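Local structure of conjugal transfer protein TRWB (Escherichia coli, 1E9R) at residues 47-50 / 51-54; 26-29 / 30-33; 65-68 / 69-73; 328-331 / 332-336; 73-76 / 77-81. The protein probably couples DNA processing to DNA export in bacterial conjugation, as a six-subunit ring of P-loop NTPase type that resembles ring helicases and F1-ATPase. All blocks are in the same frame, centred on the assembly; numbering follows the deposited sequence.

Contact 1 of 5, residues 47-50 / 51-54; sequences MPRD and AEPR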
loop_
_atom_site.group_PDB
_atom_site.type_symbol
_atom_site.label_atom_id
_atom_site.label_comp_id
_atom_site.label_asym_id
_atom_site.label_seq_id
_atom_site.Cartn_x
_atom_site.Cartn_y
_atom_site.Cartn_z
ATOM N N MET B 47 -33.868 -25.871 -3.099
ATOM C CA MET B 47 -33.527 -24.484 -3.287
ATOM C C MET B 47 -34.744 -23.620 -3.594
ATOM O O MET B 47 -35.526 -23.925 -4.490
ATOM C CB MET B 47 -32.490 -24.384 -4.407
ATOM C CG MET B 47 -32.173 -22.978 -4.862
ATOM S SD MET B 47 -30.634 -22.937 -5.791
ATOM C CE MET B 47 -30.073 -21.275 -5.388
ATOM N N PRO B 48 -34.934 -22.540 -2.822
ATOM C CA PRO B 48 -36.069 -21.653 -3.058
ATOM C C PRO B 48 -36.017 -21.232 -4.510
ATOM O O PRO B 48 -34.986 -20.766 -4.991
ATOM C CB PRO B 48 -35.794 -20.491 -2.121
ATOM C CG PRO B 48 -35.138 -21.163 -0.969
ATOM C CD PRO B 48 -34.187 -22.131 -1.622
ATOM N N ARG B 49 -37.123 -21.415 -5.211
ATOM C CA ARG B 49 -37.207 -21.061 -6.619
ATOM C C ARG B 49 -36.749 -19.637 -6.908
ATOM O O ARG B 49 -36.057 -19.396 -7.891
ATOM C CB ARG B 49 -38.645 -21.234 -7.110
ATOM C CG ARG B 49 -39.009 -22.634 -7.548
ATOM C CD ARG B 49 -38.763 -22.767 -9.019
ATOM N NE ARG B 49 -39.484 -23.903 -9.561
ATOM C CZ ARG B 49 -39.673 -24.104 -10.858
ATOM N NH1 ARG B 49 -39.189 -23.225 -11.727
ATOM N NH2 ARG B 49 -40.337 -25.177 -11.279
ATOM N N ASP B 50 -37.147 -18.701 -6.052
ATOM C CA ASP B 50 -36.800 -17.295 -6.229
ATOM C C ASP B 50 -35.313 -17.031 -5.998
ATOM O O ASP B 50 -34.805 -15.954 -6.319
ATOM C CB ASP B 50 -37.640 -16.420 -5.282
ATOM C CG ASP B 50 -37.365 -16.710 -3.801
ATOM O OD1 ASP B 50 -36.216 -16.515 -3.340
ATOM O OD2 ASP B 50 -38.301 -17.134 -3.084
ATOM N N ALA B 51 -34.621 -18.021 -5.444
ATOM C CA ALA B 51 -33.205 -17.899 -5.167
ATOM C C ALA B 51 -32.378 -18.322 -6.376
ATOM O O ALA B 51 -31.258 -17.846 -6.574
ATOM C CB ALA B 51 -32.848 -18.747 -3.969
ATOM N N GLU B 52 -32.938 -19.208 -7.191
ATOM C CA GLU B 52 -32.242 -19.708 -8.369
ATOM C C GLU B 52 -31.567 -18.659 -9.252
ATOM O O GLU B 52 -30.376 -18.763 -9.539
ATOM C CB GLU B 52 -33.197 -20.541 -9.215
ATOM C CG GLU B 52 -33.500 -21.881 -8.625
ATOM C CD GLU B 52 -34.515 -22.621 -9.440
ATOM O OE1 GLU B 52 -34.633 -22.324 -10.645
ATOM O OE2 GLU B 52 -35.190 -23.498 -8.874
ATOM N N PRO B 53 -32.318 -17.643 -9.706
ATOM C CA PRO B 53 -31.718 -16.616 -10.557
ATOM C C PRO B 53 -30.908 -15.549 -9.815
ATOM O O PRO B 53 -30.465 -14.571 -10.423
ATOM C CB PRO B 53 -32.921 -16.050 -11.299
ATOM C CG PRO B 53 -33.989 -16.134 -10.276
ATOM C CD PRO B 53 -33.781 -17.488 -9.655
ATOM N N ARG B 54 -30.716 -15.738 -8.508
ATOM C CA ARG B 54 -29.919 -14.810 -7.706
ATOM C C ARG B 54 -28.547 -15.441 -7.417
ATOM O O ARG B 54 -27.734 -14.909 -6.667
ATOM C CB ARG B 54 -30.658 -14.410 -6.417
ATOM C CG ARG B 54 -31.768 -13.378 -6.671
ATOM C CD ARG B 54 -32.401 -12.807 -5.378
ATOM N NE ARG B 54 -33.114 -13.808 -4.569
ATOM C CZ ARG B 54 -33.743 -13.547 -3.418
ATOM N NH1 ARG B 54 -33.754 -12.313 -2.927
ATOM N NH2 ARG B 54 -34.365 -14.520 -2.753
HETATM O O HOH W 1 -35.469 -24.894 -6.911
#
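Pro48 and Ala51 meet in a short run of 3-10 turns, within the loop that leads from strand 45-46 to strand 56-59. Backbone bonds of the i to i+3 kind set its shape: Ala51 N donates to Pro48 O at 2.8 Å, and Glu52 N follows with a longer bond to Arg49 O at 3.2 Å. Pro53 suits the 3-10 segment, since its phi (-79°) fits the turn, and its ring lays CD against Arg49 O.

Apolar contacts line one side. The Pro48 ring sets CB against Ala51 CB at 3.9 Å, while the extended Met47 chain reaches past Ala51 with its methyl, CE lying 4.0 Å from Ala51 CB. Alanine is small enough to be covered by both.

Charges occupy the rest. The Glu52 carboxylate runs side by side with the Arg49 chain, its OE2 3.6 Å from Arg49 CD, yet it stands well out of the guanidinium plane, so only a general attraction of charge is likely there. Its real partners are Arg310, through OE1, and Arg80, through OE2; two arginines on one buried carboxylate probably favour the ionised form.

At the far end, Asp50 and Arg54 form a salt bridge, and NH1 of the same arginine reaches Asp402 of the second subunit, so this turn also takes part in the ring interface. Asp50 places CG between its backbone N and carbonyl carbon (chi1 63°), which brings OD1 within 2.8 Å of Arg54 NH2, carboxylate and guanidinium planes standing 74° apart.

Contact 2 of 5, residues 26-29 / 30-33; sequences GGKL and KRMT. With SO4 (sulfate ion), chain J.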
loop_
_atom_site.group_PDB
_atom_site.type_symbol
_atom_site.label_atom_id
_atom_site.label_comp_id
_atom_site.label_asym_id
_atom_site.label_seq_id
_atom_site.Cartn_x
_atom_site.Cartn_y
_atom_site.Cartn_z
ATOM N N GLY B 26 -30.871 -29.554 9.391
ATOM C CA GLY B 26 -31.063 -29.769 7.972
ATOM C C GLY B 26 -32.520 -30.093 7.684
ATOM O O GLY B 26 -33.132 -29.544 6.763
ATOM N N GLY B 27 -33.084 -30.986 8.488
ATOM C CA GLY B 27 -34.465 -31.376 8.291
ATOM C C GLY B 27 -35.422 -30.208 8.309
ATOM O O GLY B 27 -36.285 -30.083 7.432
ATOM N N LYS B 28 -35.274 -29.347 9.313
ATOM C CA LYS B 28 -36.139 -28.181 9.441
ATOM C C LYS B 28 -35.990 -27.180 8.284
ATOM O O LYS B 28 -36.970 -26.548 7.871
ATOM C CB LYS B 28 -35.887 -27.487 10.779
ATOM C CG LYS B 28 -36.710 -26.233 10.954
ATOM C CD LYS B 28 -36.677 -25.737 12.384
ATOM C CE LYS B 28 -37.413 -24.416 12.513
ATOM N NZ LYS B 28 -37.242 -23.829 13.865
ATOM N N LEU B 29 -34.779 -27.029 7.754
ATOM C CA LEU B 29 -34.580 -26.108 6.636
ATOM C C LEU B 29 -35.288 -26.648 5.391
ATOM O O LEU B 29 -35.971 -25.904 4.676
ATOM C CB LEU B 29 -33.084 -25.924 6.343
ATOM C CG LEU B 29 -32.680 -25.038 5.156
ATOM C CD1 LEU B 29 -33.255 -23.646 5.326
ATOM C CD2 LEU B 29 -31.156 -24.991 5.058
ATOM N N LYS B 30 -35.122 -27.947 5.142
ATOM C CA LYS B 30 -35.748 -28.604 3.991
ATOM C C LYS B 30 -37.251 -28.367 4.097
ATOM O O LYS B 30 -37.944 -28.137 3.105
ATOM C CB LYS B 30 -35.421 -30.116 3.998
ATOM C CG LYS B 30 -33.910 -30.397 3.966
ATOM C CD LYS B 30 -33.503 -31.873 4.012
ATOM C CE LYS B 30 -31.972 -31.969 4.037
ATOM N NZ LYS B 30 -31.424 -33.333 4.245
ATOM N N ARG B 31 -37.739 -28.399 5.329
ATOM C CA ARG B 31 -39.148 -28.194 5.615
ATOM C C ARG B 31 -39.550 -26.778 5.219
ATOM O O ARG B 31 -40.582 -26.563 4.587
ATOM C CB ARG B 31 -39.384 -28.405 7.114
ATOM C CG ARG B 31 -40.819 -28.692 7.530
ATOM C CD ARG B 31 -40.921 -28.824 9.039
ATOM N NE ARG B 31 -40.012 -29.832 9.555
ATOM C CZ ARG B 31 -39.335 -29.700 10.686
ATOM N NH1 ARG B 31 -39.476 -28.599 11.399
ATOM N NH2 ARG B 31 -38.521 -30.666 11.096
ATOM N N MET B 32 -38.714 -25.815 5.595
ATOM C CA MET B 32 -38.967 -24.401 5.313
ATOM C C MET B 32 -38.765 -23.936 3.865
ATOM O O MET B 32 -39.449 -23.019 3.415
ATOM C CB MET B 32 -38.104 -23.529 6.225
ATOM C CG MET B 32 -38.318 -23.759 7.711
ATOM S SD MET B 32 -37.192 -22.744 8.702
ATOM C CE MET B 32 -37.860 -21.136 8.412
ATOM N N THR B 33 -37.825 -24.537 3.141
ATOM C CA THR B 33 -37.591 -24.126 1.760
ATOM C C THR B 33 -38.412 -24.947 0.787
ATOM O O THR B 33 -38.540 -24.576 -0.378
ATOM C CB THR B 33 -36.115 -24.258 1.367
ATOM O OG1 THR B 33 -35.696 -25.618 1.499
ATOM C CG2 THR B 33 -35.268 -23.415 2.263
HETATM S S SO4 J . -36.672 -30.711 13.636
HETATM O O1 SO4 J . -36.495 -31.596 12.462
HETATM O O2 SO4 J . -37.419 -29.497 13.257
HETATM O O3 SO4 J . -37.407 -31.439 14.690
HETATM O O4 SO4 J . -35.358 -30.300 14.169
#
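Arg31 turns the flat of its guanidinium to Lys28, whose CA sits over the centre of the group, 3.7 Å above its plane. The arginine gets there by extending first and then bending at chi3 (-56°), which folds the head back along the preceding turn of helix 26-33 toward the helix start. Gly27 lies beside it and brings no side chain to the spot.

The guanidinium presents its edge to a sulfate ion, probably from the crystallisation liquor. Arg31 NH1 donates to sulfate O2 at 2.9 Å, and two weak bonds come from NH2, to O1 and O2. Lys28 leaves the helix stretched out, with CG anti to its backbone N (chi1 178°), and its aliphatic part passes the same anion: CB lies 3.5 Å from sulfate O2. Ser25 OG also bonds to the sulfate near the first turn, where the helix dipole would be expected to favour a negative charge.

Further along, Lys28 suits an exposed flank with its charged end at the surface, while Met32 sets its apolar chain against it, SD 4.2 Å from Lys28 CE. Lys30 points another way, its CG packed against Gly26 O at 3.0 Å.

On the buried side Leu29 and Thr33, one turn apart, cross obliquely, Leu29 CD1 touching Thr33 CG2 at 3.7 Å. Bonds from Lys30 N to Gly26 O and from Thr33 N to Leu29 O keep the turns in step. This side rests on strand 45-46, where Leu29, Thr33 and the aliphatic part of Lys30 touch Val45, and Thr33 OG1 bonds to Pro46 O. The loop residues Pro48 and Phe409 also touch Thr33, while Met32 meets Pro414.

Contact 3 of 5, residues 65-68 / 69-73; sequences GKSV and LLREL. With SO4 (sulfate ion), chain I.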
loop_
_atom_site.group_PDB
_atom_site.type_symbol
_atom_site.label_atom_id
_atom_site.label_comp_id
_atom_site.label_asym_id
_atom_site.label_seq_id
_atom_site.Cartn_x
_atom_site.Cartn_y
_atom_site.Cartn_z
ATOM N N GLY B 65 -15.746 -31.226 -1.229
ATOM C CA GLY B 65 -16.979 -31.687 -1.856
ATOM C C GLY B 65 -17.716 -30.759 -2.819
ATOM O O GLY B 65 -18.877 -31.012 -3.147
ATOM N N LYS B 66 -17.061 -29.698 -3.287
ATOM C CA LYS B 66 -17.692 -28.748 -4.204
ATOM C C LYS B 66 -18.256 -29.406 -5.468
ATOM O O LYS B 66 -19.373 -29.099 -5.898
ATOM C CB LYS B 66 -16.689 -27.656 -4.609
ATOM C CG LYS B 66 -16.154 -26.816 -3.456
ATOM C CD LYS B 66 -15.272 -25.676 -3.953
ATOM C CE LYS B 66 -13.994 -26.190 -4.588
ATOM N NZ LYS B 66 -13.092 -26.825 -3.607
ATOM N N SER B 67 -17.475 -30.305 -6.064
ATOM C CA SER B 67 -17.884 -30.997 -7.283
ATOM C C SER B 67 -19.089 -31.888 -7.019
ATOM O O SER B 67 -19.992 -31.986 -7.855
ATOM C CB SER B 67 -16.729 -31.841 -7.836
ATOM O OG SER B 67 -16.354 -32.864 -6.923
ATOM N N VAL B 68 -19.100 -32.545 -5.862
ATOM C CA VAL B 68 -20.220 -33.409 -5.512
ATOM C C VAL B 68 -21.480 -32.560 -5.459
ATOM O O VAL B 68 -22.504 -32.928 -6.027
ATOM C CB VAL B 68 -20.026 -34.085 -4.137
ATOM C CG1 VAL B 68 -21.299 -34.805 -3.730
ATOM C CG2 VAL B 68 -18.872 -35.067 -4.194
ATOM N N LEU B 69 -21.392 -31.412 -4.788
ATOM C CA LEU B 69 -22.534 -30.507 -4.650
ATOM C C LEU B 69 -23.004 -29.976 -5.988
ATOM O O LEU B 69 -24.205 -29.951 -6.255
ATOM C CB LEU B 69 -22.192 -29.338 -3.720
ATOM C CG LEU B 69 -23.365 -28.473 -3.247
ATOM C CD1 LEU B 69 -22.943 -27.696 -2.022
ATOM C CD2 LEU B 69 -23.826 -27.533 -4.343
ATOM N N LEU B 70 -22.067 -29.534 -6.825
ATOM C CA LEU B 70 -22.431 -29.027 -8.146
ATOM C C LEU B 70 -23.054 -30.125 -9.001
ATOM O O LEU B 70 -23.986 -29.865 -9.764
ATOM C CB LEU B 70 -21.216 -28.462 -8.880
ATOM C CG LEU B 70 -20.988 -26.963 -8.725
ATOM C CD1 LEU B 70 -20.575 -26.662 -7.288
ATOM C CD2 LEU B 70 -19.922 -26.507 -9.715
ATOM N N ARG B 71 -22.532 -31.347 -8.874
ATOM C CA ARG B 71 -23.042 -32.492 -9.633
ATOM C C ARG B 71 -24.510 -32.731 -9.260
ATOM O O ARG B 71 -25.373 -32.898 -10.129
ATOM C CB ARG B 71 -22.207 -33.743 -9.333
ATOM C CG ARG B 71 -22.235 -34.783 -10.448
ATOM C CD ARG B 71 -21.310 -35.955 -10.147
ATOM N NE ARG B 71 -19.926 -35.521 -9.969
ATOM C CZ ARG B 71 -19.176 -35.836 -8.915
ATOM N NH1 ARG B 71 -19.685 -36.589 -7.948
ATOM N NH2 ARG B 71 -17.923 -35.399 -8.819
ATOM N N GLU B 72 -24.786 -32.732 -7.960
ATOM C CA GLU B 72 -26.140 -32.924 -7.465
ATOM C C GLU B 72 -27.096 -31.849 -7.978
ATOM O O GLU B 72 -28.210 -32.140 -8.413
ATOM C CB GLU B 72 -26.136 -32.907 -5.942
ATOM C CG GLU B 72 -27.510 -32.678 -5.352
ATOM C CD GLU B 72 -27.531 -32.748 -3.838
ATOM O OE1 GLU B 72 -26.547 -33.249 -3.225
ATOM O OE2 GLU B 72 -28.551 -32.304 -3.270
ATOM N N LEU B 73 -26.660 -30.600 -7.908
ATOM C CA LEU B 73 -27.473 -29.488 -8.365
ATOM C C LEU B 73 -27.792 -29.607 -9.855
ATOM O O LEU B 73 -28.930 -29.405 -10.275
ATOM C CB LEU B 73 -26.741 -28.176 -8.100
ATOM C CG LEU B 73 -27.488 -27.145 -7.267
ATOM C CD1 LEU B 73 -26.591 -25.967 -7.040
ATOM C CD2 LEU B 73 -28.755 -26.721 -7.967
HETATM S S SO4 I . -13.776 -30.608 -4.118
HETATM O O1 SO4 I . -13.941 -31.687 -3.136
HETATM O O2 SO4 I . -14.815 -30.759 -5.155
HETATM O O3 SO4 I . -13.910 -29.300 -3.444
HETATM O O4 SO4 I . -12.440 -30.718 -4.727
#
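Arg71 sends CG away from its backbone N (chi1 -155°) and then bends at chi3 (-59°), which brings NH2 back to 3.5 Å from Ser67 OG. One face of its guanidinium thereby covers Ser67 O and Val68 CA, while NE pairs with Asp92. Lys66 curls too: consecutive bends at chi3 and chi4 swing NZ onto sulfate O3 at 2.6 Å.

The sulfate rests on the first turn of helix 66-79, after a glycine-rich loop that fits the Walker A pattern of a P-loop, and probably occupies the place of a nucleotide phosphate. Three successive amides grip it: Gly65 N bonds to O1 at 2.7 Å, Lys66 N to O3 at 3.2 Å and Ser67 N to O2 at 2.8 Å. Gly65 also fills the N-cap position with a positive phi (113°) that glycine readily accepts, and its O receives Leu69 N at 3.0 Å, starting the helix.

The leucines suit the inner side of this helix. Leu69 and Leu70 pack on Val58 of strand 56-59, Leu70 and Leu73 on Phe284 of strand 281-285, and Arg71 touches Lys96 and Phe97 of helix 92-97.

Contact 4 of 5, residues 328-331 / 332-336; sequences KEAQ and TLRAS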
loop_
_atom_site.group_PDB
_atom_site.type_symbol
_atom_site.label_atom_id
_atom_site.label_comp_id
_atom_site.label_asym_id
_atom_site.label_seq_id
_atom_site.Cartn_x
_atom_site.Cartn_y
_atom_site.Cartn_z
ATOM N N LYS B 328 -11.053 -5.238 -4.956
ATOM C CA LYS B 328 -12.337 -4.550 -5.065
ATOM C C LYS B 328 -13.330 -5.292 -5.935
ATOM O O LYS B 328 -14.432 -5.627 -5.509
ATOM C CB LYS B 328 -12.158 -3.134 -5.635
ATOM C CG LYS B 328 -11.323 -2.183 -4.789
ATOM C CD LYS B 328 -11.952 -1.948 -3.438
ATOM C CE LYS B 328 -11.159 -0.941 -2.636
ATOM N NZ LYS B 328 -11.737 -0.794 -1.275
ATOM N N GLU B 329 -12.927 -5.546 -7.167
ATOM C CA GLU B 329 -13.792 -6.207 -8.115
ATOM C C GLU B 329 -14.157 -7.632 -7.706
ATOM O O GLU B 329 -15.244 -8.113 -8.018
ATOM C CB GLU B 329 -13.119 -6.170 -9.476
ATOM C CG GLU B 329 -14.001 -6.602 -10.609
ATOM C CD GLU B 329 -13.504 -6.094 -11.952
ATOM O OE1 GLU B 329 -12.631 -5.186 -11.976
ATOM O OE2 GLU B 329 -14.004 -6.602 -12.981
ATOM N N ALA B 330 -13.256 -8.301 -6.995
ATOM C CA ALA B 330 -13.498 -9.665 -6.526
ATOM C C ALA B 330 -14.586 -9.662 -5.465
ATOM O O ALA B 330 -15.391 -10.580 -5.394
ATOM C CB ALA B 330 -12.226 -10.270 -5.949
ATOM N N GLN B 331 -14.601 -8.629 -4.634
ATOM C CA GLN B 331 -15.609 -8.516 -3.594
ATOM C C GLN B 331 -16.965 -8.310 -4.248
ATOM O O GLN B 331 -17.949 -8.963 -3.893
ATOM C CB GLN B 331 -15.303 -7.329 -2.705
ATOM C CG GLN B 331 -16.285 -7.129 -1.581
ATOM C CD GLN B 331 -15.999 -5.844 -0.831
ATOM O OE1 GLN B 331 -14.935 -5.241 -1.007
ATOM N NE2 GLN B 331 -16.939 -5.416 0.010
ATOM N N THR B 332 -17.005 -7.392 -5.209
ATOM C CA THR B 332 -18.226 -7.082 -5.926
ATOM C C THR B 332 -18.753 -8.325 -6.620
ATOM O O THR B 332 -19.969 -8.542 -6.686
ATOM C CB THR B 332 -17.977 -6.018 -6.980
ATOM O OG1 THR B 332 -17.450 -4.849 -6.345
ATOM C CG2 THR B 332 -19.279 -5.690 -7.721
ATOM N N LEU B 333 -17.837 -9.136 -7.145
ATOM C CA LEU B 333 -18.211 -10.359 -7.850
ATOM C C LEU B 333 -18.835 -11.353 -6.890
ATOM O O LEU B 333 -19.903 -11.897 -7.156
ATOM C CB LEU B 333 -16.989 -10.987 -8.525
ATOM C CG LEU B 333 -17.272 -12.181 -9.434
ATOM C CD1 LEU B 333 -18.186 -11.776 -10.579
ATOM C CD2 LEU B 333 -15.965 -12.703 -9.969
ATOM N N ARG B 334 -18.162 -11.585 -5.768
ATOM C CA ARG B 334 -18.678 -12.504 -4.769
ATOM C C ARG B 334 -20.016 -11.981 -4.241
ATOM O O ARG B 334 -20.931 -12.760 -3.968
ATOM C CB ARG B 334 -17.696 -12.657 -3.604
ATOM C CG ARG B 334 -16.338 -13.237 -3.976
ATOM C CD ARG B 334 -15.579 -13.716 -2.732
ATOM N NE ARG B 334 -15.688 -12.764 -1.626
ATOM C CZ ARG B 334 -14.946 -11.671 -1.494
ATOM N NH1 ARG B 334 -14.001 -11.403 -2.380
ATOM N NH2 ARG B 334 -15.133 -10.857 -0.459
ATOM N N ALA B 335 -20.132 -10.664 -4.112
ATOM C CA ALA B 335 -21.356 -10.062 -3.611
ATOM C C ALA B 335 -22.492 -10.178 -4.623
ATOM O O ALA B 335 -23.641 -9.850 -4.317
ATOM C CB ALA B 335 -21.106 -8.596 -3.263
ATOM N N SER B 336 -22.174 -10.639 -5.829
ATOM C CA SER B 336 -23.185 -10.774 -6.868
ATOM C C SER B 336 -23.938 -12.099 -6.772
ATOM O O SER B 336 -24.945 -12.297 -7.447
ATOM C CB SER B 336 -22.548 -10.601 -8.240
ATOM O OG SER B 336 -22.059 -9.276 -8.363
#
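Lys328 O receives Thr332 N at 3.1 Å, the first of four i to i+4 bonds that join the two halves of helix 327-334. Leu333 N to Glu329 O, Arg334 N to Ala330 O at 3.0 Å and Ala335 N to Gln331 O at 2.8 Å carry the pattern on. Thr332 adds a side chain to the first bond: its OG1 lies 3.2 Å from Lys328 O and is also hydrogen-bonded with Ser317 of the second subunit.

This helix lies at the seam between neighbouring subunits of a six-subunit ring, an assembly that recalls F1-ATPase and the ring helicases. Polar residues suit that place. Lys328 forms a salt bridge with Asp322 of the second subunit, and Gln331 NE2 bonds to Asp349 of the same subunit.

Arg334 folds back along its own helix. With CG anti to the carbonyl carbon (chi1 -62°) and a bend at chi3, its guanidinium is laid over Gln331 CA, which approaches one face and comes 3.5 Å from NH1. The Gln331 chain crosses beside it, CG lying 4.1 Å from Arg334 NH2, and the amide and guanidinium planes are only 18° apart. Leu333, by contrast, turns inward onto Leu301 of helix 297-303 and Tyr325 of helix 318-325, a branched apolar chain suited to the space between two helices. Further on, Ser336 OG donates to Thr332 O at 2.8 Å, a short hydroxyl side chain reaching a backbone carbonyl four residues back.

Contact 5 of 5, residues 73-76 / 77-81; sequences LAYT and GLLRG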
loop_
_atom_site.group_PDB
_atom_site.type_symbol
_atom_site.label_atom_id
_atom_site.label_comp_id
_atom_site.label_asym_id
_atom_site.label_seq_id
_atom_site.Cartn_x
_atom_site.Cartn_y
_atom_site.Cartn_z
ATOM N N LEU B 73 -26.660 -30.600 -7.908
ATOM C CA LEU B 73 -27.473 -29.488 -8.365
ATOM C C LEU B 73 -27.792 -29.607 -9.855
ATOM O O LEU B 73 -28.930 -29.405 -10.275
ATOM C CB LEU B 73 -26.741 -28.176 -8.100
ATOM C CG LEU B 73 -27.488 -27.145 -7.267
ATOM C CD1 LEU B 73 -26.591 -25.967 -7.040
ATOM C CD2 LEU B 73 -28.755 -26.721 -7.967
ATOM N N ALA B 74 -26.778 -29.926 -10.656
ATOM C CA ALA B 74 -26.948 -30.064 -12.103
ATOM C C ALA B 74 -27.915 -31.205 -12.423
ATOM O O ALA B 74 -28.809 -31.070 -13.269
ATOM C CB ALA B 74 -25.594 -30.320 -12.761
ATOM N N TYR B 75 -27.716 -32.329 -11.739
ATOM C CA TYR B 75 -28.555 -33.503 -11.906
ATOM C C TYR B 75 -30.028 -33.188 -11.646
ATOM O O TYR B 75 -30.882 -33.405 -12.503
ATOM C CB TYR B 75 -28.089 -34.596 -10.953
ATOM C CG TYR B 75 -29.003 -35.795 -10.912
ATOM C CD1 TYR B 75 -29.386 -36.450 -12.088
ATOM C CD2 TYR B 75 -29.470 -36.294 -9.696
ATOM C CE1 TYR B 75 -30.211 -37.570 -12.053
ATOM C CE2 TYR B 75 -30.294 -37.416 -9.646
ATOM C CZ TYR B 75 -30.662 -38.050 -10.825
ATOM O OH TYR B 75 -31.480 -39.160 -10.771
ATOM N N THR B 76 -30.325 -32.677 -10.458
ATOM C CA THR B 76 -31.696 -32.347 -10.107
ATOM C C THR B 76 -32.301 -31.318 -11.068
ATOM O O THR B 76 -33.518 -31.269 -11.260
ATOM C CB THR B 76 -31.776 -31.833 -8.648
ATOM O OG1 THR B 76 -30.989 -30.648 -8.493
ATOM C CG2 THR B 76 -31.254 -32.882 -7.708
ATOM N N GLY B 77 -31.444 -30.501 -11.672
ATOM C CA GLY B 77 -31.910 -29.499 -12.611
ATOM C C GLY B 77 -32.243 -30.159 -13.931
ATOM O O GLY B 77 -33.132 -29.717 -14.655
ATOM N N LEU B 78 -31.516 -31.222 -14.253
ATOM C CA LEU B 78 -31.754 -31.959 -15.489
ATOM C C LEU B 78 -33.032 -32.765 -15.342
ATOM O O LEU B 78 -33.779 -32.938 -16.299
ATOM C CB LEU B 78 -30.594 -32.898 -15.782
ATOM C CG LEU B 78 -29.298 -32.212 -16.194
ATOM C CD1 LEU B 78 -28.146 -33.194 -16.077
ATOM C CD2 LEU B 78 -29.445 -31.670 -17.610
ATOM N N LEU B 79 -33.277 -33.267 -14.139
ATOM C CA LEU B 79 -34.492 -34.025 -13.894
ATOM C C LEU B 79 -35.698 -33.124 -14.125
ATOM O O LEU B 79 -36.758 -33.587 -14.518
ATOM C CB LEU B 79 -34.526 -34.541 -12.460
ATOM C CG LEU B 79 -33.486 -35.594 -12.105
ATOM C CD1 LEU B 79 -33.714 -36.016 -10.683
ATOM C CD2 LEU B 79 -33.587 -36.792 -13.037
ATOM N N ARG B 80 -35.525 -31.833 -13.871
ATOM C CA ARG B 80 -36.597 -30.864 -14.049
ATOM C C ARG B 80 -36.665 -30.391 -15.506
ATOM O O ARG B 80 -37.570 -29.654 -15.895
ATOM C CB ARG B 80 -36.378 -29.681 -13.098
ATOM C CG ARG B 80 -37.563 -28.743 -12.988
ATOM C CD ARG B 80 -37.339 -27.683 -11.921
ATOM N NE ARG B 80 -36.289 -26.741 -12.292
ATOM C CZ ARG B 80 -35.889 -25.730 -11.530
ATOM N NH1 ARG B 80 -36.454 -25.534 -10.352
ATOM N NH2 ARG B 80 -34.929 -24.919 -11.944
ATOM N N GLY B 81 -35.694 -30.825 -16.305
ATOM C CA GLY B 81 -35.657 -30.470 -17.715
ATOM C C GLY B 81 -35.053 -29.121 -18.046
ATOM O O GLY B 81 -35.315 -28.565 -19.109
#
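Tyr75 lays one face of its ring under Leu79, one turn on, in a CH-pi contact: Leu79 CD1 stands 4.0 Å from the ring centroid, 24° off the normal. The second methyl stays above the same face but is displaced outward beyond the rim, CD2 lying 3.6 Å from Tyr75 CE1. Holding CG anti to the backbone N (chi1 172°) sends the tyrosine ring outward with a lean toward the C-terminal end, where Leu79 meets it. A flat aromatic and a branched aliphatic fit well here, and Phe425 meets the tyrosine in an edge-to-face pair.

The backbone beneath is helical, with Leu79 N bonded to Tyr75 O at 2.9 Å. Gly77 N donates to Leu73 O at 3.1 Å. Helix 66-79 then closes in a Schellman motif at Gly81, whose positive phi (83°) suits glycine and whose N bonds to Leu78 O at 2.9 Å. Beside this end Arg80 pairs with Asp82.

The other side of the helix faces the central sheet: Ala74 lies on Phe284 of strand 281-285 and Leu73 on Trp282, Ala74 and Leu78 lie on Met84 of strand 83-89, and Leu78 reaches Phe97 of helix 92-97.

Overall arrangement
From the N terminus the contacts follow one another in series, each within a continuous stretch, so none encloses another and none closes a long loop. Contact 2, on helix 26-33, comes first and touches contact 1 where Thr33 packs on Pro48. Contact 1 turns the chain toward strand 56-59. Beyond that strand, contacts 3 and 5 occupy the start and end of helix 66-79 and share Leu73. The end of the helix returns to contact 1 through the Arg80 and Glu52 salt bridge, tying loop and helix together. Contact 4 lies much later in the chain, about 28 Å from contact 5 between centres and across the chain's centre, at a boundary between subunits.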